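PDB 6FOP: glycoside hydrolase family 81 from Clostridium thermocellum, which probably hydrolyses beta-1,3-glucans such as laminarin, as a family 81 glucanase belonging to the cellulosome of this bacterium. Local coordinates for residues 230-235 with 464-469; 455-460 with 513-518; 470-475 with 520-525. All coordinates share one frame; numbering follows the deposited sequence. Where two conformers were deposited one is given.

Contact 1: residues 230-235 with 464-469; sequences VEWSYN and FPFLRN. With CA (calcium ion), chain B.
Strand 223-235 runs past the irregular loop 464-469 at a distance bridged by side chains alone: the nearest CA atoms, those of Val230 and Leu467, are 10.7 Å apart. The two backbones therefore share no hydrogen bonds, and three apolar contacts do the joining. Trp232 and Phe466 reach for each other from opposite directions. The far corner of the indole, CH2 of Trp232, stops 4.0 Å from CZ of Phe466, which lies at the indole's edge, near its plane. Phe466 extends this far because its CG is anti to the backbone N (chi1 -175°), which throws the ring out from the loop to the strand. Its own edge is met by the CG2 methyl of Val230, 4.4 Å from CE2 of Phe466. Leu467 adds its CD1 methyl, 4.1 Å from CZ3 of Trp232, while its CG rests over a face of the neighbouring Phe466 ring, so that the two loop side chains also brace one another. Arg459 makes a cation-pi contact with Phe466, and Tyr522 of helix 514-534 stacks on Trp232. Roughly at right angles to these side chains, two carbonyls of the loop bind a calcium ion. Leu467 O lies 2.3 Å from the calcium ion, and Arg468 O, Phe470 O and four waters complete seven ligands. Water 1 of this shell also lies 2.8 Å from Phe466 O, to which it can donate. A metal held by main-chain carbonyls and water is consistent with a structural calcium site, here in the loop that packs on the outermost strand of a three-stranded antiparallel sheet.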
loop_
_atom_site.group_PDB
_atom_site.type_symbol
_atom_site.label_atom_id
_atom_site.label_comp_id
_atom_site.label_asym_id
_atom_site.label_seq_id
_atom_site.Cartn_x
_atom_site.Cartn_y
_atom_site.Cartn_z
ATOM N N VAL A 230 -0.271 -12.547 -7.496
ATOM C CA VAL A 230 1.120 -12.065 -7.448
ATOM C C VAL A 230 2.012 -13.064 -6.745
ATOM O O VAL A 230 1.576 -13.765 -5.842
ATOM C CB VAL A 230 1.272 -10.696 -6.810
ATOM C CG1 VAL A 230 0.504 -9.676 -7.632
ATOM C CG2 VAL A 230 0.852 -10.687 -5.332
ATOM N N GLU A 231 3.267 -13.109 -7.194
ATOM C CA GLU A 231 4.323 -13.843 -6.505
ATOM C C GLU A 231 5.557 -12.953 -6.523
ATOM O O GLU A 231 5.697 -12.114 -7.413
ATOM C CB GLU A 231 4.664 -15.151 -7.212
ATOM C CG GLU A 231 3.520 -16.066 -7.538
ATOM C CD GLU A 231 3.967 -17.035 -8.620
ATOM O OE1 GLU A 231 3.826 -16.753 -9.856
ATOM O OE2 GLU A 231 4.552 -18.031 -8.230
ATOM N N TRP A 232 6.442 -13.117 -5.546
ATOM C CA TRP A 232 7.645 -12.281 -5.470
ATOM C C TRP A 232 8.875 -13.096 -5.134
ATOM O O TRP A 232 8.779 -14.180 -4.550
ATOM C CB TRP A 232 7.486 -11.147 -4.448
ATOM C CG TRP A 232 7.138 -11.596 -3.094
ATOM C CD1 TRP A 232 8.011 -11.998 -2.104
ATOM C CD2 TRP A 232 5.830 -11.701 -2.536
ATOM N NE1 TRP A 232 7.317 -12.333 -0.991
ATOM C CE2 TRP A 232 5.978 -12.165 -1.214
ATOM C CE3 TRP A 232 4.537 -11.435 -3.025
ATOM C CZ2 TRP A 232 4.883 -12.395 -0.384
ATOM C CZ3 TRP A 232 3.473 -11.642 -2.195
ATOM C CH2 TRP A 232 3.647 -12.125 -0.890
ATOM N N SER A 233 10.029 -12.526 -5.485
ATOM C CA SER A 233 11.312 -13.133 -5.171
ATOM C C SER A 233 12.376 -12.069 -4.928
ATOM O O SER A 233 12.562 -11.189 -5.777
ATOM C CB SER A 233 11.732 -14.059 -6.321
ATOM O OG SER A 233 13.003 -14.620 -6.051
ATOM N N TYR A 234 13.054 -12.147 -3.786
ATOM C CA TYR A 234 14.216 -11.324 -3.488
ATOM C C TYR A 234 15.435 -12.135 -3.889
ATOM O O TYR A 234 15.622 -13.270 -3.411
ATOM C CB TYR A 234 14.270 -11.018 -1.994
ATOM C CG TYR A 234 15.564 -10.409 -1.489
ATOM C CD1 TYR A 234 16.120 -9.270 -2.071
ATOM C CD2 TYR A 234 16.244 -10.991 -0.421
ATOM C CE1 TYR A 234 17.298 -8.699 -1.568
ATOM C CE2 TYR A 234 17.402 -10.441 0.087
ATOM C CZ TYR A 234 17.944 -9.318 -0.497
ATOM O OH TYR A 234 19.101 -8.793 0.070
ATOM N N ASN A 235 16.260 -11.560 -4.752
ATOM C CA ASN A 235 17.546 -12.135 -5.131
ATOM C C ASN A 235 18.641 -11.437 -4.361
ATOM O O ASN A 235 18.999 -10.306 -4.658
ATOM C CB ASN A 235 17.770 -11.995 -6.630
ATOM C CG ASN A 235 18.994 -12.739 -7.097
ATOM O OD1 ASN A 235 19.998 -12.794 -6.393
ATOM N ND2 ASN A 235 18.934 -13.308 -8.291
ATOM N N PHE A 464 -6.503 -14.913 8.595
ATOM C CA PHE A 464 -6.288 -13.538 8.146
ATOM C C PHE A 464 -6.297 -13.541 6.630
ATOM O O PHE A 464 -5.820 -14.493 6.029
ATOM C CB PHE A 464 -4.930 -12.999 8.646
ATOM C CG PHE A 464 -4.774 -13.050 10.150
ATOM C CD1 PHE A 464 -5.355 -12.093 10.950
ATOM C CD2 PHE A 464 -4.126 -14.117 10.750
ATOM C CE1 PHE A 464 -5.255 -12.162 12.321
ATOM C CE2 PHE A 464 -4.023 -14.196 12.124
ATOM C CZ PHE A 464 -4.584 -13.216 12.910
ATOM N N PRO A 465 -6.798 -12.460 6.012
ATOM C CA PRO A 465 -6.817 -12.430 4.563
ATOM C C PRO A 465 -5.411 -12.189 4.008
ATOM O O PRO A 465 -4.506 -11.758 4.748
ATOM C CB PRO A 465 -7.759 -11.274 4.261
ATOM C CG PRO A 465 -7.528 -10.314 5.389
ATOM C CD PRO A 465 -7.245 -11.185 6.595
ATOM N N PHE A 466 -5.210 -12.459 2.735
ATOM C CA PHE A 466 -3.914 -12.288 2.085
ATOM C C PHE A 466 -3.591 -10.808 1.939
ATOM O O PHE A 466 -4.376 -10.057 1.368
ATOM C CB PHE A 466 -3.935 -12.958 0.716
ATOM C CG PHE A 466 -2.616 -12.951 0.002
ATOM C CD1 PHE A 466 -1.579 -13.770 0.416
ATOM C CD2 PHE A 466 -2.443 -12.198 -1.140
ATOM C CE1 PHE A 466 -0.388 -13.763 -0.269
ATOM C CE2 PHE A 466 -1.252 -12.204 -1.834
ATOM C CZ PHE A 466 -0.232 -12.993 -1.393
ATOM N N LEU A 467 -2.458 -10.382 2.485
ATOM C CA LEU A 467 -1.955 -9.009 2.330
ATOM C C LEU A 467 -3.010 -7.940 2.543
ATOM O O LEU A 467 -3.358 -7.169 1.617
ATOM C CB LEU A 467 -1.267 -8.843 0.966
ATOM C CG LEU A 467 -0.063 -9.705 0.631
ATOM C CD1 LEU A 467 0.484 -9.322 -0.736
ATOM C CD2 LEU A 467 1.028 -9.614 1.712
ATOM N N ARG A 468 -3.502 -7.850 3.770
ATOM C CA ARG A 468 -4.588 -6.921 4.050
ATOM C C ARG A 468 -4.366 -5.516 3.525
ATOM O O ARG A 468 -5.024 -5.077 2.562
ATOM C CB ARG A 468 -4.956 -6.873 5.538
ATOM C CG ARG A 468 -6.204 -6.054 5.825
ATOM C CD ARG A 468 -6.401 -5.731 7.292
ATOM N NE ARG A 468 -6.388 -6.939 8.104
ATOM C CZ ARG A 468 -7.420 -7.766 8.272
ATOM N NH1 ARG A 468 -8.609 -7.544 7.690
ATOM N NH2 ARG A 468 -7.265 -8.861 8.997
ATOM N N ASN A 469 -3.445 -4.758 4.136
ATOM C CA ASN A 469 -3.364 -3.343 3.772
ATOM C C ASN A 469 -2.728 -3.054 2.412
ATOM O O ASN A 469 -3.084 -2.055 1.765
ATOM C CB ASN A 469 -2.710 -2.539 4.869
ATOM C CG ASN A 469 -3.566 -2.515 6.109
ATOM O OD1 ASN A 469 -3.411 -3.395 6.972
ATOM N ND2 ASN A 469 -4.483 -1.577 6.204
HETATM CA CA CA B . -4.697 -5.871 0.228
HETATM O O HOH W 1 -4.661 -8.093 -0.651
HETATM O O HOH W 2 -5.024 -3.474 0.061
HETATM O O HOH W 3 -5.559 -5.493 -2.017
HETATM O O HOH W 4 -6.944 -6.403 0.806
#

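Contact 2: residues 455-460 with 513-518; sequences ANWDRN and NKTIRD
Trp457 lays one face of its indole against Ile516, in a CH-pi contact between a loop and the first turn of helix 514-534. CG1 of Ile516 sits 4.1 Å from the centroid of the six-membered ring of Trp457, 22° off the ring normal. The CD1 methyl, carried onward by the extended Ile516 chain, comes to 3.8 Å from CH2 of Trp457. At the five-membered end of the indole, the CG2 methyl of Thr515 approaches to 3.6 Å from NE1 of Trp457, the two side chains crossing at about a right angle. Consecutive helix residues thus touch both rings of one indole, only Ile516 lying over a face. Lys452, from helix 440-455, adds a cation-pi contact to the same tryptophan.

On each side, side-chain oxygens bind nearby backbone N-H groups. In the loop, Asn456 OD1 accepts from Asp458 N in an Asx turn that brackets Trp457, and a second Asx turn follows as Asp458 OD1 accepts from Asn460 N. On the helix side Asn513 is the N-cap, and its amide oxygen ties down the residue that supports the indole. The capping bond itself, from Ile516 N to Asn513 OD1, measures 3.0 Å and is nearly straight at 169°, with the donor well above the carbonyl plane.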
loop_
_atom_site.group_PDB
_atom_site.type_symbol
_atom_site.label_atom_id
_atom_site.label_comp_id
_atom_site.label_asym_id
_atom_site.label_seq_id
_atom_site.Cartn_x
_atom_site.Cartn_y
_atom_site.Cartn_z
ATOM N N ALA A 455 -0.396 -8.179 6.812
ATOM C CA ALA A 455 0.436 -8.612 5.686
ATOM C C ALA A 455 0.616 -10.140 5.668
ATOM O O ALA A 455 1.697 -10.636 5.433
ATOM C CB ALA A 455 1.773 -7.895 5.702
ATOM N N ASN A 456 -0.488 -10.873 5.840
ATOM C CA ASN A 456 -0.414 -12.333 5.788
ATOM C C ASN A 456 0.064 -12.759 4.376
ATOM O O ASN A 456 -0.508 -12.339 3.364
ATOM C CB ASN A 456 -1.756 -12.971 6.108
ATOM C CG ASN A 456 -1.697 -14.483 6.152
ATOM O OD1 ASN A 456 -0.632 -15.092 6.310
ATOM N ND2 ASN A 456 -2.847 -15.103 5.941
ATOM N N TRP A 457 1.079 -13.591 4.338
ATOM C CA TRP A 457 1.722 -14.096 3.109
ATOM C C TRP A 457 1.251 -15.516 2.749
ATOM O O TRP A 457 1.608 -16.015 1.688
ATOM C CB TRP A 457 3.248 -14.106 3.297
ATOM C CG TRP A 457 3.687 -15.061 4.371
ATOM C CD1 TRP A 457 4.047 -16.355 4.195
ATOM C CD2 TRP A 457 3.738 -14.817 5.772
ATOM N NE1 TRP A 457 4.355 -16.939 5.385
ATOM C CE2 TRP A 457 4.167 -16.019 6.383
ATOM C CE3 TRP A 457 3.498 -13.690 6.583
ATOM C CZ2 TRP A 457 4.340 -16.131 7.761
ATOM C CZ3 TRP A 457 3.650 -13.815 7.941
ATOM C CH2 TRP A 457 4.077 -15.023 8.517
ATOM N N ASP A 458 0.537 -16.171 3.661
ATOM C CA ASP A 458 0.215 -17.592 3.539
ATOM C C ASP A 458 -1.269 -17.736 3.169
ATOM O O ASP A 458 -2.168 -17.560 4.005
ATOM C CB ASP A 458 0.525 -18.301 4.843
ATOM C CG ASP A 458 0.253 -19.798 4.776
ATOM O OD1 ASP A 458 -0.301 -20.310 3.765
ATOM O OD2 ASP A 458 0.609 -20.492 5.746
ATOM N N ARG A 459 -1.493 -18.086 1.910
ATOM C CA ARG A 459 -2.851 -18.177 1.374
ATOM C C ARG A 459 -3.633 -19.320 2.001
ATOM O O ARG A 459 -4.858 -19.353 1.889
ATOM C CB ARG A 459 -2.820 -18.374 -0.131
ATOM C CG ARG A 459 -2.137 -17.264 -0.894
ATOM C CD ARG A 459 -2.061 -17.595 -2.374
ATOM N NE ARG A 459 -1.237 -16.646 -3.126
ATOM C CZ ARG A 459 -1.663 -15.463 -3.523
ATOM N NH1 ARG A 459 -2.902 -15.049 -3.200
ATOM N NH2 ARG A 459 -0.853 -14.667 -4.221
ATOM N N ASN A 460 -2.938 -20.262 2.633
ATOM C CA ASN A 460 -3.608 -21.384 3.284
ATOM C C ASN A 460 -3.926 -21.118 4.752
ATOM O O ASN A 460 -4.600 -21.921 5.372
ATOM C CB ASN A 460 -2.769 -22.657 3.155
ATOM C CG ASN A 460 -2.658 -23.137 1.717
ATOM O OD1 ASN A 460 -1.588 -23.538 1.272
ATOM N ND2 ASN A 460 -3.761 -23.072 0.978
ATOM N N ASN A 513 14.262 -15.758 9.398
ATOM C CA ASN A 513 13.097 -16.214 8.658
ATOM C C ASN A 513 13.068 -15.519 7.291
ATOM O O ASN A 513 12.614 -14.362 7.157
ATOM C CB ASN A 513 11.829 -15.973 9.473
ATOM C CG ASN A 513 10.597 -16.554 8.822
ATOM O OD1 ASN A 513 10.486 -16.586 7.592
ATOM N ND2 ASN A 513 9.662 -17.006 9.637
ATOM N N LYS A 514 13.568 -16.230 6.275
ATOM C CA LYS A 514 13.699 -15.642 4.942
ATOM C C LYS A 514 12.337 -15.360 4.326
ATOM O O LYS A 514 12.187 -14.390 3.599
ATOM C CB LYS A 514 14.542 -16.509 4.002
ATOM C CG LYS A 514 16.022 -16.566 4.351
ATOM C CD LYS A 514 16.847 -17.249 3.261
ATOM C CE LYS A 514 18.220 -17.676 3.773
ATOM N NZ LYS A 514 19.046 -16.538 4.259
ATOM N N THR A 515 11.326 -16.163 4.636
ATOM C CA THR A 515 9.981 -15.908 4.073
ATOM C C THR A 515 9.465 -14.551 4.547
ATOM O O THR A 515 8.963 -13.740 3.754
ATOM C CB THR A 515 8.997 -17.022 4.470
ATOM O OG1 THR A 515 9.447 -18.271 3.950
ATOM C CG2 THR A 515 7.604 -16.732 3.948
ATOM N N ILE A 516 9.549 -14.301 5.851
ATOM C CA ILE A 516 9.056 -13.038 6.385
ATOM C C ILE A 516 9.944 -11.889 5.935
ATOM O O ILE A 516 9.450 -10.829 5.546
ATOM C CB ILE A 516 8.895 -13.091 7.915
ATOM C CG1 ILE A 516 7.806 -14.105 8.289
ATOM C CG2 ILE A 516 8.588 -11.697 8.456
ATOM C CD1 ILE A 516 7.554 -14.259 9.779
ATOM N N ARG A 517 11.256 -12.089 5.948
ATOM C CA ARG A 517 12.146 -11.036 5.469
ATOM C C ARG A 517 11.819 -10.628 4.023
ATOM O O ARG A 517 11.704 -9.452 3.714
ATOM C CB ARG A 517 13.602 -11.465 5.543
ATOM C CG ARG A 517 14.538 -10.373 5.106
ATOM C CD ARG A 517 15.879 -10.931 4.777
ATOM N NE ARG A 517 15.824 -11.838 3.635
ATOM C CZ ARG A 517 16.826 -12.615 3.260
ATOM N NH1 ARG A 517 17.964 -12.627 3.945
ATOM N NH2 ARG A 517 16.692 -13.411 2.205
ATOM N N ASP A 518 11.635 -11.621 3.163
ATOM C CA ASP A 518 11.452 -11.356 1.740
ATOM C C ASP A 518 10.098 -10.721 1.484
ATOM O O ASP A 518 9.976 -9.898 0.577
ATOM C CB ASP A 518 11.614 -12.644 0.941
ATOM C CG ASP A 518 13.058 -13.168 0.927
ATOM O OD1 ASP A 518 13.970 -12.512 1.489
ATOM O OD2 ASP A 518 13.262 -14.245 0.343
#

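Contact 3: residues 470-475 with 520-525; sequences FDPYEG and GIYLYT. With CA (calcium ion), chain B.
The turn 470-475 comes up against helix 514-534 at Phe470 and Leu523, whose CA atoms lie 7.5 Å apart, the closest such pair of the two segments. The Phe470 ring occupies the interface. Over one face of it lies the CD2 methyl of Leu523, a CH-pi contact with the carbon 3.7 Å from the ring centroid and displaced toward the rim, so that CD2 of Leu523 is only 3.4 Å from CG of Phe470. At the ring's edge stands the hydroxyl of Tyr522, with OH 3.5 Å from CE2 of Phe470. The two aromatic planes are inclined at 75° in an oblique pairing. Tyr522 extends from the helix with CG anti to its own N (chi1 161°), and this brings the phenol end to Pro472, whose CB is likewise 3.5 Å from Tyr522 OH.

The hydroxyl does more than pack: a water lies 2.7 Å from Tyr522 OH and donates to Pro472 O, bridging helix and turn within a buried contact. The turn is organised as an Asx turn and Asx motif around Asp471, whose OD1 accepts from both Tyr473 N and Glu474 N, the latter at an angle of 169°. The weakly bonded strand 470-471 runs antiparallel to 476-477, with the turn between them, and Gly475, with positive phi, leads into the second strand. Leu523 is touched in turn by Trp501 of helix 494-511. Phe470 O binds the calcium ion at 2.3 Å.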
loop_
_atom_site.group_PDB
_atom_site.type_symbol
_atom_site.label_atom_id
_atom_site.label_comp_id
_atom_site.label_asym_id
_atom_site.label_seq_id
_atom_site.Cartn_x
_atom_site.Cartn_y
_atom_site.Cartn_z
ATOM N N PHE A 470 -1.848 -3.936 1.941
ATOM C CA PHE A 470 -1.128 -3.690 0.704
ATOM C C PHE A 470 -1.994 -4.051 -0.492
ATOM O O PHE A 470 -2.608 -5.131 -0.480
ATOM C CB PHE A 470 0.161 -4.478 0.659
ATOM C CG PHE A 470 1.079 -4.061 -0.452
ATOM C CD1 PHE A 470 1.718 -2.809 -0.401
ATOM C CD2 PHE A 470 1.366 -4.895 -1.502
ATOM C CE1 PHE A 470 2.581 -2.413 -1.409
ATOM C CE2 PHE A 470 2.243 -4.500 -2.499
ATOM C CZ PHE A 470 2.849 -3.253 -2.449
ATOM N N ASP A 471 -1.995 -3.217 -1.533
ATOM C CA ASP A 471 -2.681 -3.491 -2.825
ATOM C C ASP A 471 -1.558 -3.872 -3.808
ATOM O O ASP A 471 -0.756 -3.024 -4.211
ATOM C CB ASP A 471 -3.394 -2.238 -3.279
ATOM C CG ASP A 471 -4.136 -2.390 -4.607
ATOM O OD1 ASP A 471 -3.641 -3.148 -5.471
ATOM O OD2 ASP A 471 -5.140 -1.646 -4.777
ATOM N N PRO A 472 -1.481 -5.150 -4.182
ATOM C CA PRO A 472 -0.364 -5.578 -5.034
ATOM C C PRO A 472 -0.268 -4.895 -6.392
ATOM O O PRO A 472 0.821 -4.831 -6.985
ATOM C CB PRO A 472 -0.577 -7.085 -5.188
ATOM C CG PRO A 472 -1.499 -7.466 -4.103
ATOM C CD PRO A 472 -2.336 -6.287 -3.784
ATOM N N TYR A 473 -1.404 -4.442 -6.914
ATOM C CA TYR A 473 -1.426 -3.895 -8.263
ATOM C C TYR A 473 -1.198 -2.383 -8.280
ATOM O O TYR A 473 -0.448 -1.878 -9.117
ATOM C CB TYR A 473 -2.660 -4.335 -9.083
ATOM C CG TYR A 473 -2.393 -4.472 -10.562
ATOM C CD1 TYR A 473 -2.585 -3.392 -11.427
ATOM C CD2 TYR A 473 -2.014 -5.687 -11.095
ATOM C CE1 TYR A 473 -2.349 -3.521 -12.771
ATOM C CE2 TYR A 473 -1.781 -5.815 -12.459
ATOM C CZ TYR A 473 -1.994 -4.737 -13.306
ATOM O OH TYR A 473 -1.762 -4.862 -14.670
ATOM N N GLU A 474 -1.837 -1.664 -7.367
ATOM C CA GLU A 474 -1.499 -0.245 -7.231
ATOM C C GLU A 474 -0.097 -0.060 -6.645
ATOM O O GLU A 474 0.456 1.029 -6.765
ATOM C CB GLU A 474 -2.519 0.528 -6.392
ATOM C CG GLU A 474 -3.861 0.688 -7.080
ATOM C CD GLU A 474 -4.584 1.986 -6.830
ATOM O OE1 GLU A 474 -3.994 3.003 -6.335
ATOM O OE2 GLU A 474 -5.786 2.025 -7.206
ATOM N N GLY A 475 0.428 -1.090 -5.979
ATOM C CA GLY A 475 1.762 -1.035 -5.396
ATOM C C GLY A 475 1.902 -0.240 -4.125
ATOM O O GLY A 475 3.018 0.133 -3.770
ATOM N N GLY A 520 8.799 -8.592 3.597
ATOM C CA GLY A 520 9.116 -7.201 3.906
ATOM C C GLY A 520 9.784 -6.478 2.756
ATOM O O GLY A 520 9.457 -5.315 2.472
ATOM N N ILE A 521 10.752 -7.133 2.121
ATOM C CA ILE A 521 11.470 -6.543 1.002
ATOM C C ILE A 521 10.512 -6.265 -0.144
ATOM O O ILE A 521 10.566 -5.206 -0.773
ATOM C CB ILE A 521 12.703 -7.370 0.605
ATOM C CG1 ILE A 521 13.709 -7.352 1.761
ATOM C CG2 ILE A 521 13.316 -6.862 -0.696
ATOM C CD1 ILE A 521 14.886 -8.279 1.585
ATOM N N TYR A 522 9.636 -7.217 -0.422
ATOM C CA TYR A 522 8.578 -7.039 -1.433
ATOM C C TYR A 522 7.711 -5.811 -1.155
ATOM O O TYR A 522 7.513 -4.918 -2.012
ATOM C CB TYR A 522 7.738 -8.330 -1.518
ATOM C CG TYR A 522 6.357 -8.181 -2.157
ATOM C CD1 TYR A 522 6.225 -7.954 -3.522
ATOM C CD2 TYR A 522 5.203 -8.214 -1.392
ATOM C CE1 TYR A 522 4.977 -7.804 -4.115
ATOM C CE2 TYR A 522 3.957 -8.037 -1.985
ATOM C CZ TYR A 522 3.855 -7.842 -3.328
ATOM O OH TYR A 522 2.611 -7.667 -3.894
ATOM N N LEU A 523 7.175 -5.755 0.062
ATOM C CA LEU A 523 6.299 -4.633 0.433
ATOM C C LEU A 523 7.008 -3.300 0.404
ATOM O O LEU A 523 6.504 -2.321 -0.147
ATOM C CB LEU A 523 5.662 -4.889 1.797
ATOM C CG LEU A 523 4.773 -6.134 1.894
ATOM C CD1 LEU A 523 4.476 -6.480 3.350
ATOM C CD2 LEU A 523 3.464 -5.912 1.128
ATOM N N TYR A 524 8.157 -3.253 1.065
ATOM C CA TYR A 524 8.932 -2.034 1.176
ATOM C C TYR A 524 9.348 -1.494 -0.178
ATOM O O TYR A 524 9.125 -0.320 -0.504
ATOM C CB TYR A 524 10.177 -2.324 2.037
ATOM C CG TYR A 524 11.158 -1.176 2.139
ATOM C CD1 TYR A 524 10.996 -0.155 3.070
ATOM C CD2 TYR A 524 12.235 -1.096 1.277
ATOM C CE1 TYR A 524 11.904 0.901 3.129
ATOM C CE2 TYR A 524 13.150 -0.057 1.356
ATOM C CZ TYR A 524 12.978 0.942 2.275
ATOM O OH TYR A 524 13.885 1.963 2.329
ATOM N N THR A 525 9.973 -2.343 -0.985
ATOM C CA THR A 525 10.495 -1.910 -2.265
ATOM C C THR A 525 9.374 -1.426 -3.178
ATOM O O THR A 525 9.481 -0.397 -3.839
ATOM C CB THR A 525 11.306 -3.052 -2.895
ATOM O OG1 THR A 525 12.341 -3.484 -1.969
ATOM C CG2 THR A 525 11.959 -2.610 -4.174
HETATM CA CA CA B . -4.697 -5.871 0.228
HETATM O O HOH W 5 2.989 -6.177 -6.077
HETATM O O HOH W 3 -5.559 -5.493 -2.017
HETATM O O HOH W 2 -5.024 -3.474 0.061
HETATM O O HOH W 4 -6.944 -6.403 0.806
HETATM O O HOH W 1 -4.661 -8.093 -0.651
#

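How the contacts relate
The three contacts lie close together in space, contact 3 nearest the centre of the molecule, with contact 1 about 7 Å, centre to centre, from each of the others and contacts 2 and 3 about 13 Å apart. Along the chain strand segment 230-235 comes first, then 455-460, 464-469 and 470-475, from the end of helix 440-455 up to strand 476-477, and the helix segments last; contact 2 thus alternates with both others, while contact 1 closes before contact 3 opens. Contacts 1 and 3 share one calcium ion and its four waters. The principle illustrated is that a long connection can pack at several spaced points on neighbouring elements, here helix 514-534 and strand 223-235.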